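Local coordinates for SnoaL-like domain-containing protein (Burkholderia xenovorans LB400, PDB 3EN8), which is of unknown function but has an NTF2-like, SnoaL-type fold, binds calcium in the crystal and may form a two-fold dimer, at the interface of chains A and B. Residues are numbered along the deposited sequence; one frame, centred on the assembly and turned at random. Chains: chain A/B, uncharacterized NTF-2 like protein.

The interface of chains A and B. Residues chain A 91, 93, 110-112; chain B 40, 109-111.
B:Gln40 reaches across to A:Asp112 and carries the polar part of this interface. The amide NE2 of B:Gln40 gives a hydrogen bond of 2.7 Å to the backbone carbonyl O of A:Asp112. The bond is nearly straight, 169° at the hydrogen. It lies in the carbonyl plane and almost in the amide plane of the glutamine. The same amide is held on its own chain at both ends. OE1 of B:Gln40 accepts a hydrogen bond from the backbone N of B:Phe110 at 2.8 Å, and NE2 also donates to the carbonyl O of B:Phe110. These bonds fix the rotation of the amide and indicate which end is nitrogen. The side chain runs extended beyond CG (chi2 162°), which carries the amide to the strand 105-111 of its own chain and to A:Asp112 together. At its base, CA of B:Gln40 sits over the centre of the A:Tyr91 ring, 3.9 Å from the centroid.

A:Ser111 packs alongside the glutamine. OG of A:Ser111 turns back to donate to the carbonyl O of A:Tyr91 at 2.8 Å, while CB of A:Ser111 rests 3.9 Å from CB of B:Ser111. Further along, A:Val93 presses CG2 onto one face of the B:Tyr109 ring, offset toward the rim. With CG1 anti to the backbone N (chi1 174°), CG2 of A:Val93 is the branch that points at the ring, and it comes within 3.5 Å of CE1 of B:Tyr109. CE2 of the same ring lies near CB of A:Tyr91. A water links the backbone N of A:Asp112 to the carbonyl O of B:Phe110, with a longer reach on the B side.

The patch joins the sheets of two identical chains and recurs with the chains exchanged. It helps hold the two chains of the deposited pair together, which may be the dimer of the protein in solution.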
ATOM      1  N   TYR A  91       2.642  -0.037  10.551  1.00 13.65           N
ATOM      2  CA  TYR A  91       1.719  -0.617   9.566  1.00 16.90           C
ATOM      3  C   TYR A  91       2.375  -0.470   8.211  1.00 14.33           C
ATOM      4  O   TYR A  91       2.528   0.650   7.670  1.00 18.33           O
ATOM      5  CB  TYR A  91       0.353   0.101   9.599  1.00 16.50           C
ATOM      6  CG  TYR A  91      -0.508  -0.256  10.765  1.00 23.44           C
ATOM      7  CD1 TYR A  91      -1.372  -1.339  10.713  1.00 25.25           C
ATOM      8  CD2 TYR A  91      -0.454   0.497  11.948  1.00 27.15           C
ATOM      9  CE1 TYR A  91      -2.169  -1.680  11.809  1.00 26.33           C
ATOM     10  CE2 TYR A  91      -1.252   0.169  13.046  1.00 25.16           C
ATOM     11  CZ  TYR A  91      -2.103  -0.923  12.976  1.00 25.90           C
ATOM     12  OH  TYR A  91      -2.895  -1.270  14.052  1.00 23.81           O
ATOM     13  N   VAL A  93       3.199  -1.812   4.167  1.00 14.03           N
ATOM     14  CA  VAL A  93       2.675  -2.289   2.871  1.00 14.22           C
ATOM     15  C   VAL A  93       3.830  -2.577   1.960  1.00 13.42           C
ATOM     16  O   VAL A  93       4.701  -1.758   1.759  1.00 13.10           O
ATOM     17  CB  VAL A  93       1.728  -1.262   2.198  1.00 15.70           C
ATOM     18  CG1 VAL A  93       1.323  -1.752   0.779  1.00 14.59           C
ATOM     19  CG2 VAL A  93       0.474  -1.019   3.045  1.00 17.86           C
ATOM     20  N   PHE A 110       5.739   2.549   5.149  1.00 13.61           N
ATOM     21  CA  PHE A 110       5.825   2.325   6.587  1.00 15.61           C
ATOM     22  C   PHE A 110       5.049   3.413   7.272  1.00 17.74           C
ATOM     23  O   PHE A 110       5.439   4.571   7.234  1.00 18.89           O
ATOM     24  CB  PHE A 110       7.285   2.352   7.049  1.00 19.08           C
ATOM     25  CG  PHE A 110       8.193   1.433   6.266  1.00 16.80           C
ATOM     26  CD1 PHE A 110       8.347   0.111   6.651  1.00 18.05           C
ATOM     27  CD2 PHE A 110       8.898   1.897   5.148  1.00 18.66           C
ATOM     28  CE1 PHE A 110       9.191  -0.738   5.945  1.00 21.43           C
ATOM     29  CE2 PHE A 110       9.741   1.026   4.425  1.00 20.58           C
ATOM     30  CZ  PHE A 110       9.873  -0.269   4.832  1.00 20.07           C
ATOM     31  N   SER A 111       3.903   3.037   7.822  1.00 14.93           N
ATOM     32  CA  SER A 111       2.956   4.005   8.354  1.00 18.14           C
ATOM     33  C   SER A 111       2.748   3.829   9.861  1.00 18.09           C
ATOM     34  O   SER A 111       2.915   2.739  10.420  1.00 16.25           O
ATOM     35  CB  SER A 111       1.636   3.951   7.557  1.00 18.96           C
ATOM     36  OG  SER A 111       0.831   2.884   7.941  1.00 22.22           O
ATOM     37  N   ASP A 112       2.412   4.939  10.507  1.00 16.45           N
ATOM     38  CA  ASP A 112       2.121   4.941  11.941  1.00 17.65           C
ATOM     39  C   ASP A 112       0.655   4.619  12.241  1.00 15.81           C
ATOM     40  O   ASP A 112      -0.232   4.928  11.429  1.00 17.64           O
ATOM     41  CB  ASP A 112       2.435   6.302  12.558  1.00 19.49           C
ATOM     42  CG  ASP A 112       3.902   6.614  12.545  1.00 30.26           C
ATOM     43  OD1 ASP A 112       4.682   5.851  13.136  1.00 28.45           O
ATOM     44  OD2 ASP A 112       4.269   7.638  11.949  1.00 41.47           O
TER
ATOM     45  N   GLN B  40      -4.687   1.554   9.981  1.00 14.31           N
ATOM     46  CA  GLN B  40      -3.839   2.273  10.951  1.00 13.12           C
ATOM     47  C   GLN B  40      -4.616   2.590  12.212  1.00 14.10           C
ATOM     48  O   GLN B  40      -4.056   2.747  13.319  1.00 15.19           O
ATOM     49  CB  GLN B  40      -3.279   3.572  10.376  1.00 15.33           C
ATOM     50  CG  GLN B  40      -2.180   3.380   9.353  1.00 17.32           C
ATOM     51  CD  GLN B  40      -1.985   4.633   8.513  1.00 21.03           C
ATOM     52  OE1 GLN B  40      -2.580   4.802   7.429  1.00 15.86           O
ATOM     53  NE2 GLN B  40      -1.172   5.523   9.015  1.00 12.61           N
ATOM     54  N   TYR B 109      -3.995   3.556   3.355  1.00 13.25           N
ATOM     55  CA  TYR B 109      -2.918   3.921   4.267  1.00 13.80           C
ATOM     56  C   TYR B 109      -2.406   5.341   3.961  1.00 12.93           C
ATOM     57  O   TYR B 109      -2.229   5.724   2.811  1.00 12.76           O
ATOM     58  CB  TYR B 109      -1.755   2.977   4.058  1.00 15.21           C
ATOM     59  CG  TYR B 109      -2.005   1.573   4.548  1.00 13.93           C
ATOM     60  CD1 TYR B 109      -2.604   0.644   3.754  1.00 14.68           C
ATOM     61  CD2 TYR B 109      -1.670   1.207   5.858  1.00 13.99           C
ATOM     62  CE1 TYR B 109      -2.837  -0.658   4.203  1.00 14.10           C
ATOM     63  CE2 TYR B 109      -1.864  -0.091   6.306  1.00 13.79           C
ATOM     64  CZ  TYR B 109      -2.451  -1.002   5.493  1.00 18.44           C
ATOM     65  OH  TYR B 109      -2.660  -2.250   5.967  1.00 15.40           O
ATOM     66  N   PHE B 110      -2.084   6.037   5.015  1.00 13.61           N
ATOM     67  CA  PHE B 110      -1.671   7.435   4.966  1.00 15.61           C
ATOM     68  C   PHE B 110      -0.378   7.561   5.719  1.00 17.74           C
ATOM     69  O   PHE B 110      -0.346   7.394   6.929  1.00 18.89           O
ATOM     70  CB  PHE B 110      -2.737   8.333   5.601  1.00 19.08           C
ATOM     71  CG  PHE B 110      -4.126   8.122   5.045  1.00 16.80           C
ATOM     72  CD1 PHE B 110      -4.544   8.823   3.926  1.00 18.05           C
ATOM     73  CD2 PHE B 110      -5.015   7.224   5.650  1.00 18.66           C
ATOM     74  CE1 PHE B 110      -5.825   8.646   3.417  1.00 21.43           C
ATOM     75  CE2 PHE B 110      -6.310   7.037   5.119  1.00 20.58           C
ATOM     76  CZ  PHE B 110      -6.691   7.745   4.018  1.00 20.07           C
ATOM     77  N   SER B 111       0.699   7.773   4.974  1.00 14.93           N
ATOM     78  CA  SER B 111       2.039   7.730   5.537  1.00 18.14           C
ATOM     79  C   SER B 111       2.748   9.083   5.424  1.00 18.09           C
ATOM     80  O   SER B 111       2.463   9.896   4.537  1.00 16.25           O
ATOM     81  CB  SER B 111       2.845   6.577   4.905  1.00 18.96           C
ATOM     82  OG  SER B 111       3.335   6.903   3.645  1.00 22.22           O
TER
HETATM   83  O   HOH W   1       1.903   7.413   9.150  1.00 23.50           O